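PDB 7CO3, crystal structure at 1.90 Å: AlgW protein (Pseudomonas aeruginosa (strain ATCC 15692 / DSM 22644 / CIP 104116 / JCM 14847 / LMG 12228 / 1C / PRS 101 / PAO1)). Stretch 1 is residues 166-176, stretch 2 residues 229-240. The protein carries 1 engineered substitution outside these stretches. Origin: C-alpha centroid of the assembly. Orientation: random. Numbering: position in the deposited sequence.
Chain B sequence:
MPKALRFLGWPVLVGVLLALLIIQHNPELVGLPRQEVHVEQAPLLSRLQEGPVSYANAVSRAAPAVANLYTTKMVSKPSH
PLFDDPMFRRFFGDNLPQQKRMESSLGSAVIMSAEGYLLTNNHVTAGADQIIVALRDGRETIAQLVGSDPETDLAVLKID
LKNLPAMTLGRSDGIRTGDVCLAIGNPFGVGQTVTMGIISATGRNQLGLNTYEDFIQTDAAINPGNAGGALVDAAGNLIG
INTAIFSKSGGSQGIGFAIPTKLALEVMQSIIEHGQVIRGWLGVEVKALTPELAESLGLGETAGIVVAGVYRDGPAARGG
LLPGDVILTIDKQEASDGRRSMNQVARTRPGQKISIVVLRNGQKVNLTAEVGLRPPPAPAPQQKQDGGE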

# COMPACT_ATOMS: atom_id res chain seq x y z
N ALA B 166 26.28 -10.12 -9.69
CA ALA B 166 26.23 -10.14 -8.24
C ALA B 166 25.72 -8.81 -7.69
O ALA B 166 25.99 -7.74 -8.22
CB ALA B 166 27.59 -10.49 -7.64
N MET B 167 24.96 -8.90 -6.60
CA MET B 167 24.46 -7.73 -5.91
C MET B 167 25.62 -6.95 -5.29
O MET B 167 26.55 -7.53 -4.73
CB MET B 167 23.49 -8.18 -4.82
CG MET B 167 22.85 -7.04 -4.13
SD MET B 167 21.67 -6.24 -5.22
CE MET B 167 20.49 -7.57 -5.37
N THR B 168 25.54 -5.62 -5.37
CA THR B 168 26.40 -4.76 -4.57
C THR B 168 25.83 -4.67 -3.17
O THR B 168 24.61 -4.75 -2.98
CB THR B 168 26.48 -3.35 -5.17
OG1 THR B 168 26.89 -3.43 -6.53
CG2 THR B 168 27.49 -2.50 -4.42
N LEU B 169 26.69 -4.48 -2.19
CA LEU B 169 26.24 -4.41 -0.81
C LEU B 169 26.08 -2.97 -0.35
O LEU B 169 26.93 -2.12 -0.61
CB LEU B 169 27.24 -5.12 0.11
CG LEU B 169 27.50 -6.59 -0.18
CD1 LEU B 169 28.60 -7.01 0.77
CD2 LEU B 169 26.23 -7.47 -0.00
N GLY B 170 24.98 -2.71 0.35
CA GLY B 170 24.81 -1.46 1.06
C GLY B 170 25.31 -1.59 2.49
O GLY B 170 25.95 -2.57 2.88
N ARG B 171 25.01 -0.59 3.29
CA ARG B 171 25.39 -0.57 4.69
C ARG B 171 24.12 -0.52 5.53
O ARG B 171 23.47 0.53 5.61
CB ARG B 171 26.32 0.60 4.98
CG ARG B 171 27.67 0.47 4.26
CD ARG B 171 28.53 1.72 4.46
NE ARG B 171 28.45 2.67 3.35
CZ ARG B 171 27.58 3.67 3.27
NH1 ARG B 171 27.59 4.49 2.22
NH2 ARG B 171 26.70 3.87 4.24
N SER B 172 23.74 -1.66 6.11
CA SER B 172 22.46 -1.72 6.81
C SER B 172 22.48 -0.92 8.11
O SER B 172 21.42 -0.48 8.58
CB SER B 172 22.02 -3.17 7.05
OG SER B 172 23.05 -4.03 7.55
N ASP B 173 23.65 -0.72 8.72
CA ASP B 173 23.69 0.22 9.84
C ASP B 173 23.69 1.66 9.34
O ASP B 173 23.21 2.57 10.03
CB ASP B 173 24.89 -0.05 10.74
CG ASP B 173 24.91 0.82 12.00
OD1 ASP B 173 25.71 0.51 12.91
OD2 ASP B 173 24.14 1.80 12.09
N GLY B 174 24.18 1.89 8.11
CA GLY B 174 24.20 3.19 7.49
C GLY B 174 22.85 3.71 7.02
O GLY B 174 22.81 4.80 6.44
N ILE B 175 21.76 2.99 7.23
CA ILE B 175 20.46 3.47 6.76
C ILE B 175 19.81 4.26 7.87
O ILE B 175 20.05 4.03 9.06
CB ILE B 175 19.54 2.32 6.29
CG1 ILE B 175 19.05 1.50 7.48
CG2 ILE B 175 20.22 1.47 5.22
CD1 ILE B 175 18.23 0.27 7.12
N ARG B 176 18.98 5.22 7.48
CA ARG B 176 18.16 5.98 8.41
C ARG B 176 16.70 5.78 8.03
O ARG B 176 16.37 5.62 6.85
CB ARG B 176 18.46 7.49 8.36
CG ARG B 176 19.88 7.92 8.72
CD ARG B 176 20.12 9.41 8.41
NE ARG B 176 19.41 10.32 9.32
CZ ARG B 176 19.20 11.62 9.07
NH1 ARG B 176 19.66 12.17 7.95
NH2 ARG B 176 18.53 12.36 9.92
N GLY B 229 13.89 -12.32 -1.35
CA GLY B 229 14.32 -11.33 -2.32
C GLY B 229 14.98 -10.15 -1.67
O GLY B 229 15.19 -10.14 -0.47
N ALA B 230 15.34 -9.15 -2.49
CA ALA B 230 16.21 -8.05 -2.07
C ALA B 230 15.41 -6.83 -1.58
O ALA B 230 14.46 -6.39 -2.23
CB ALA B 230 17.12 -7.61 -3.22
N LEU B 231 15.83 -6.26 -0.46
CA LEU B 231 15.53 -4.86 -0.16
C LEU B 231 16.77 -4.05 -0.50
O LEU B 231 17.86 -4.33 0.00
CB LEU B 231 15.15 -4.65 1.31
CG LEU B 231 14.67 -3.25 1.68
CD1 LEU B 231 13.32 -2.96 0.95
CD2 LEU B 231 14.52 -3.19 3.23
N VAL B 232 16.59 -3.02 -1.30
CA VAL B 232 17.70 -2.26 -1.87
C VAL B 232 17.54 -0.78 -1.54
O VAL B 232 16.42 -0.31 -1.38
CB VAL B 232 17.70 -2.60 -3.38
CG1 VAL B 232 17.55 -1.41 -4.28
CG2 VAL B 232 18.79 -3.59 -3.73
N ASP B 233 18.65 -0.05 -1.41
CA ASP B 233 18.59 1.38 -1.12
C ASP B 233 18.33 2.13 -2.42
O ASP B 233 18.24 1.53 -3.48
CB ASP B 233 19.86 1.90 -0.41
CG ASP B 233 21.13 1.82 -1.29
OD1 ASP B 233 21.04 1.70 -2.53
OD2 ASP B 233 22.25 1.87 -0.73
N ALA B 234 18.27 3.46 -2.35
CA ALA B 234 17.87 4.24 -3.53
C ALA B 234 18.89 4.16 -4.67
O ALA B 234 18.56 4.55 -5.79
CB ALA B 234 17.63 5.70 -3.15
N ALA B 235 20.11 3.70 -4.40
CA ALA B 235 21.12 3.52 -5.45
C ALA B 235 21.22 2.07 -5.90
O ALA B 235 22.05 1.77 -6.77
CB ALA B 235 22.50 4.02 -4.98
N GLY B 236 20.40 1.18 -5.37
CA GLY B 236 20.44 -0.20 -5.80
C GLY B 236 21.34 -1.12 -4.99
O GLY B 236 21.56 -2.25 -5.40
N ASN B 237 21.89 -0.66 -3.86
CA ASN B 237 22.72 -1.53 -3.05
C ASN B 237 21.88 -2.30 -2.07
O ASN B 237 20.93 -1.77 -1.51
CB ASN B 237 23.81 -0.75 -2.30
CG ASN B 237 24.61 0.17 -3.20
OD1 ASN B 237 25.37 -0.30 -4.04
ND2 ASN B 237 24.45 1.47 -3.03
N LEU B 238 22.29 -3.53 -1.80
CA LEU B 238 21.54 -4.42 -0.93
C LEU B 238 21.63 -4.01 0.54
O LEU B 238 22.73 -3.97 1.11
CB LEU B 238 22.04 -5.85 -1.08
CG LEU B 238 21.34 -6.93 -0.26
CD1 LEU B 238 19.88 -7.14 -0.76
CD2 LEU B 238 22.17 -8.23 -0.32
N ILE B 239 20.48 -3.80 1.16
CA ILE B 239 20.40 -3.54 2.59
C ILE B 239 19.66 -4.62 3.37
O ILE B 239 19.75 -4.63 4.61
CB ILE B 239 19.77 -2.15 2.88
CG1 ILE B 239 18.34 -2.05 2.29
CG2 ILE B 239 20.66 -1.05 2.28
CD1 ILE B 239 17.61 -0.78 2.71
N GLY B 240 18.96 -5.54 2.72
CA GLY B 240 18.28 -6.54 3.53
C GLY B 240 17.68 -7.63 2.67
O GLY B 240 17.68 -7.56 1.44

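A single beta bridge fixes the register: Leu169 lies beside Leu238, and both polar groups of Leu238's backbone are used. Leu238 N donates to Thr168 O at 2.9 Å, nearly straight, and Leu238 O accepts from Gly170 N at 2.7 Å. Both bonds are backbone to backbone; the side chains around them pack, and the stretches bury 483 Å² in all.

Met167 points toward stretch 2 and is the residue of stretch 1 most covered by it. Its chi1 is t, and chi2 and chi3 are both p, so the chain folds over rather than extending: Met167 CG sits 3.4 Å from Leu238 CB, Met167 SD 4.2 Å from Val232 CG2, and Met167 CE 4.0 Å from Ala230 CB. An unbranched, flexible side chain suits a path touching three residues on both strands of the hairpin, and the small Ala230 meets its tip. One cost remains: Gly236 O, 4.0 Å from Met167 SD, is buried without a partner.

Leu238, in the t, p rotamer, also brings CD2 to 4.1 Å from Leu169 CD2, although Leu169's own CA-to-CB bond points away.

Gly170 is where backbone packs on side chain. A CB here would point toward stretch 2 and come within 3.0 Å of Ile239 CG2, a clash. Ile239 (p, t) then uses that same methyl against Ile175 CG2 at 3.9 Å; Ile175 shares the p, t rotamer.

The turn is braced by Asp233. With chi1 p, Asp233 OD1 accepts from Ala235 N at 2.9 Å and Asn237 N at 2.8 Å, while Asp233 OD2 accepts from Asn237 ND2 at 3.2 Å. That last bond helps orient the Asn237 amide, whose OD1 lies 3.1 Å from Thr168 CG2. Gly236, at phi 93°, closes the type I turn with a conformation that by itself calls for glycine.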